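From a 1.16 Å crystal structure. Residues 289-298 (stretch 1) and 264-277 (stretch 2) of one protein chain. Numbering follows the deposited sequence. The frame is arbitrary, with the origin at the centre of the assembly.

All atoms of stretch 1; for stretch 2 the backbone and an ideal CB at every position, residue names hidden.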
# COMPACT_ATOMS: atom_id res chain seq x y z
N LYS A 289 8.67 17.64 3.86
CA LYS A 289 9.76 16.84 4.41
C LYS A 289 9.62 16.65 5.91
O LYS A 289 9.49 17.63 6.65
CB LYS A 289 11.12 17.50 4.17
CG LYS A 289 11.49 17.82 2.74
CD LYS A 289 12.89 18.41 2.69
CE LYS A 289 13.39 18.52 1.26
NZ LYS A 289 14.70 19.23 1.16
N ASP A 290 9.75 15.40 6.35
CA ASP A 290 10.12 15.08 7.73
C ASP A 290 9.09 15.56 8.75
O ASP A 290 9.44 16.07 9.81
CB ASP A 290 11.52 15.60 8.09
CG ASP A 290 12.57 15.19 7.07
OD1 ASP A 290 12.41 14.13 6.43
OD2 ASP A 290 13.56 15.93 6.92
N PHE A 291 7.80 15.38 8.45
CA PHE A 291 6.77 15.55 9.46
C PHE A 291 5.70 14.48 9.28
O PHE A 291 5.72 13.71 8.32
CB PHE A 291 6.22 16.99 9.61
CG PHE A 291 5.50 17.55 8.39
CD1 PHE A 291 6.21 18.03 7.30
CD2 PHE A 291 4.11 17.67 8.39
CE1 PHE A 291 5.55 18.59 6.21
CE2 PHE A 291 3.45 18.24 7.31
CZ PHE A 291 4.16 18.70 6.22
N ALA A 292 4.78 14.43 10.23
CA ALA A 292 3.65 13.51 10.17
C ALA A 292 2.37 14.29 9.90
O ALA A 292 2.20 15.41 10.38
CB ALA A 292 3.51 12.73 11.48
N VAL A 293 1.48 13.69 9.10
CA VAL A 293 0.11 14.16 8.96
C VAL A 293 -0.78 12.98 9.33
O VAL A 293 -0.80 11.97 8.62
CB VAL A 293 -0.22 14.69 7.56
CG1 VAL A 293 -1.68 15.10 7.49
CG2 VAL A 293 0.69 15.86 7.22
N ILE A 294 -1.48 13.10 10.45
CA ILE A 294 -2.30 12.04 11.01
C ILE A 294 -3.71 12.60 11.16
O ILE A 294 -3.92 13.58 11.89
CB ILE A 294 -1.75 11.53 12.34
CG1 ILE A 294 -0.28 11.11 12.18
CG2 ILE A 294 -2.60 10.38 12.86
CD1 ILE A 294 0.35 10.57 13.45
N GLY A 295 -4.66 12.00 10.45
CA GLY A 295 -6.03 12.47 10.46
C GLY A 295 -6.87 11.76 11.50
O GLY A 295 -6.37 11.08 12.39
N GLU A 296 -8.19 11.96 11.37
CA GLU A 296 -9.18 11.30 12.22
C GLU A 296 -10.23 10.62 11.36
O GLU A 296 -11.38 10.47 11.77
CB GLU A 296 -9.81 12.29 13.20
CG GLU A 296 -8.81 12.90 14.17
CD GLU A 296 -8.23 11.89 15.16
OE1 GLU A 296 -8.92 10.89 15.47
OE2 GLU A 296 -7.08 12.08 15.61
N VAL A 297 -9.84 10.18 10.17
CA VAL A 297 -10.78 9.59 9.23
C VAL A 297 -11.08 8.16 9.66
O VAL A 297 -10.17 7.35 9.88
CB VAL A 297 -10.21 9.64 7.80
CG1 VAL A 297 -11.14 8.93 6.83
CG2 VAL A 297 -9.98 11.09 7.37
N THR A 298 -12.37 7.86 9.81
CA THR A 298 -12.81 6.55 10.26
C THR A 298 -13.72 5.87 9.25
O THR A 298 -14.22 4.77 9.51
CB THR A 298 -13.52 6.65 11.61
OG1 THR A 298 -14.78 7.31 11.42
CG2 THR A 298 -12.69 7.46 12.60
N UNK A 264 10.98 18.37 12.13
CA UNK A 264 12.15 17.84 12.83
C UNK A 264 12.26 16.33 12.72
O UNK A 264 13.16 15.74 13.33
CB UNK A 264 12.10 18.24 14.31
N UNK A 265 11.38 15.70 11.94
CA UNK A 265 11.25 14.26 11.89
C UNK A 265 9.81 13.87 12.12
O UNK A 265 9.12 14.49 12.94
CB UNK A 265 12.16 13.59 12.92
N UNK A 266 9.33 12.85 11.41
CA UNK A 266 7.93 12.48 11.46
C UNK A 266 7.51 11.89 12.81
O UNK A 266 6.31 11.68 13.01
CB UNK A 266 7.63 11.48 10.34
N UNK A 267 8.44 11.59 13.70
CA UNK A 267 8.09 11.17 15.05
C UNK A 267 8.05 12.34 16.03
O UNK A 267 7.70 12.13 17.20
CB UNK A 267 9.09 10.12 15.54
N UNK A 268 8.37 13.55 15.58
CA UNK A 268 8.46 14.72 16.46
C UNK A 268 7.54 15.85 16.05
O UNK A 268 6.92 16.47 16.92
CB UNK A 268 9.90 15.24 16.50
N UNK A 269 7.47 16.17 14.76
CA UNK A 269 6.62 17.25 14.26
C UNK A 269 5.36 16.61 13.67
O UNK A 269 5.42 16.02 12.59
CB UNK A 269 7.35 18.10 13.22
N UNK A 270 4.24 16.75 14.36
CA UNK A 270 3.04 15.99 14.06
C UNK A 270 1.89 16.95 13.78
O UNK A 270 1.47 17.70 14.67
CB UNK A 270 2.69 15.04 15.21
N UNK A 271 1.39 16.93 12.55
CA UNK A 271 0.20 17.68 12.15
C UNK A 271 -1.00 16.75 12.25
O UNK A 271 -0.97 15.62 11.74
CB UNK A 271 0.34 18.25 10.74
N UNK A 272 -2.06 17.24 12.90
CA UNK A 272 -3.32 16.52 13.02
C UNK A 272 -4.29 17.18 12.05
O UNK A 272 -4.79 18.28 12.31
CB UNK A 272 -3.85 16.53 14.45
N UNK A 273 -4.54 16.53 10.92
CA UNK A 273 -5.39 17.08 9.89
C UNK A 273 -5.98 15.95 9.07
O UNK A 273 -5.30 14.96 8.79
CB UNK A 273 -4.61 18.05 9.00
N UNK A 274 -7.24 16.12 8.68
CA UNK A 274 -7.91 15.22 7.76
C UNK A 274 -8.13 15.87 6.39
O UNK A 274 -8.88 15.33 5.58
CB UNK A 274 -9.25 14.77 8.35
N UNK A 275 -7.50 17.01 6.13
CA UNK A 275 -7.70 17.76 4.89
C UNK A 275 -6.56 18.75 4.77
O UNK A 275 -6.75 19.96 4.90
CB UNK A 275 -9.06 18.47 4.86
N UNK A 276 -5.34 18.25 4.56
CA UNK A 276 -4.15 19.06 4.79
C UNK A 276 -3.85 20.02 3.65
O UNK A 276 -3.85 21.24 3.84
CB UNK A 276 -2.94 18.15 5.02
N UNK A 277 -3.59 19.49 2.45
CA UNK A 277 -3.39 20.31 1.25
C UNK A 277 -4.45 19.92 0.24
O UNK A 277 -4.64 18.74 -0.05
CB UNK A 277 -1.99 20.13 0.67

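Position 264 points its CB away, and nothing of stretch 1 lies within 5.5 Å of it. Stretch 1 sets no demand here. The residue is Ala-264.

Position 265 has phi/psi of 127/142. A CB would jam against the preceding carbonyl oxygen, so the backbone alone calls for glycine. It is Gly-265, and its N donates to Asp-290 O at 2.9 Å.

At 266 the CB points sideways, 3.6 Å from Phe-291 O. A small or polar residue would suit, among others. Ser-266 is found; its CB lies 3.5 Å from Phe-291 O.

Positions 267 and 268 meet nothing of stretch 1, so many side chains would fit. They are Trp-267 and Tyr-268.

At 269 the CB is 3.9 Å from Phe-291 CB. A small residue fits easily. Ser-269 turns its OG back to accept from Ala-264 N at 2.9 Å. Its backbone O takes the N of Ala-292 at 2.9 Å, opening the parallel pairing.

Position 270 shares a sheet face with Ala-292 and Ile-294, both apolar. Valine, isoleucine or leucine would suit. Val-270 places CG1 4.2 Å from Ala-292 CB and 4.0 Å from Ile-294 CD1.

Position 271 points to the face of Val-293, with the Phe-291 ring close by. A branched apolar residue is favoured. Val-271 sets CG2 3.9 Å from Phe-291 CD2. Its backbone bonds twice: N to Ala-292 O at 2.8 Å, and O from Ile-294 N at 2.9 Å.

At 272 the CB is 3.9 Å from Ile-294 O, and the Glu-296 carboxylate lies farther along. A polar side chain would suit, directly or through water. His-272 uses ND1, 2.8 Å from the O of water 1. The O of water 1 also lies 2.8 Å from Ile-294 O and 2.7 Å from Glu-296 OE2, so it links His-272 to both.

At 273 the CB points away, 4.4 Å from Val-293 CG1. Small residues, polar or not, would fit. Ser-273 OG accepts from the backbone N of position 275 at 3.2 Å, while Ser-273 N donates to Ile-294 O at 3.2 Å.

At 274 the CB approaches Glu-296 N and Val-297 CG2. A short acceptor would suit: serine, threonine or aspartate. Ser-274 OG accepts from Glu-296 N at 2.9 Å.

Position 275 points away from stretch 1 and is unconstrained by it. It is His-275.

At 276 the CB points toward Val-293 CG1, 4.1 Å off, with the Phe-291 ring beyond. A large apolar residue would suit. Phe-276 receives Val-293 CG2 over its ring face, 4.2 Å from the centroid, and brings CZ to 3.7 Å from Phe-291 CE2.

Position 277 has no contact with stretch 1. It is Ile-277.

Stretch 2 264-277: AGSWYSVVHSSHFI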
# COMPACT_ATOMS: atom_id res chain seq x y z
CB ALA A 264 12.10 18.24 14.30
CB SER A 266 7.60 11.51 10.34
OG SER A 266 8.29 10.29 10.54
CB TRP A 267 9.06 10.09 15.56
CG TRP A 267 8.92 8.80 14.81
CD1 TRP A 267 9.20 8.58 13.48
CD2 TRP A 267 8.47 7.54 15.33
NE1 TRP A 267 8.95 7.27 13.15
CE2 TRP A 267 8.50 6.61 14.27
CE3 TRP A 267 8.04 7.11 16.59
CZ2 TRP A 267 8.13 5.28 14.43
CZ3 TRP A 267 7.66 5.78 16.75
CH2 TRP A 267 7.71 4.88 15.67
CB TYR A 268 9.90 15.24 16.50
CG TYR A 268 10.90 14.19 16.89
CD1 TYR A 268 10.99 13.74 18.21
CD2 TYR A 268 11.75 13.62 15.95
CE1 TYR A 268 11.91 12.77 18.57
CE2 TYR A 268 12.66 12.65 16.31
CZ TYR A 268 12.74 12.23 17.62
OH TYR A 268 13.65 11.26 17.96
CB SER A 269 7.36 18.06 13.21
OG SER A 269 8.59 18.56 13.72
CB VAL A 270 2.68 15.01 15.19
CG1 VAL A 270 1.44 14.21 14.82
CG2 VAL A 270 3.86 14.07 15.46
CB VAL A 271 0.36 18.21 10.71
CG1 VAL A 271 -0.99 18.66 10.15
CG2 VAL A 271 1.41 19.31 10.64
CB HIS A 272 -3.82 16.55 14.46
CG HIS A 272 -2.89 15.87 15.41
ND1 HIS A 272 -2.96 14.52 15.68
CD2 HIS A 272 -1.82 16.34 16.10
CE1 HIS A 272 -2.00 14.19 16.53
NE2 HIS A 272 -1.29 15.28 16.80
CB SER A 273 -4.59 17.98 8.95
OG SER A 273 -5.43 18.58 7.99
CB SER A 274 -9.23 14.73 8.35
OG SER A 274 -9.01 14.02 9.56
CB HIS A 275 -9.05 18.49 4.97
CG HIS A 275 -9.50 19.11 3.68
ND1 HIS A 275 -10.34 20.20 3.64
CD2 HIS A 275 -9.24 18.78 2.39
CE1 HIS A 275 -10.58 20.52 2.39
NE2 HIS A 275 -9.93 19.68 1.60
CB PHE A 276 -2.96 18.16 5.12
CG PHE A 276 -1.69 18.91 5.40
CD1 PHE A 276 -1.60 19.77 6.48
CD2 PHE A 276 -0.59 18.76 4.58
CE1 PHE A 276 -0.43 20.46 6.75
CE2 PHE A 276 0.58 19.45 4.83
CZ PHE A 276 0.66 20.30 5.91
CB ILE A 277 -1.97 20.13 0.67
CG1 ILE A 277 -0.94 20.79 1.60
CG2 ILE A 277 -1.88 20.72 -0.74
CD1 ILE A 277 0.50 20.41 1.27
O HOH W 1 -5.26 13.54 14.32
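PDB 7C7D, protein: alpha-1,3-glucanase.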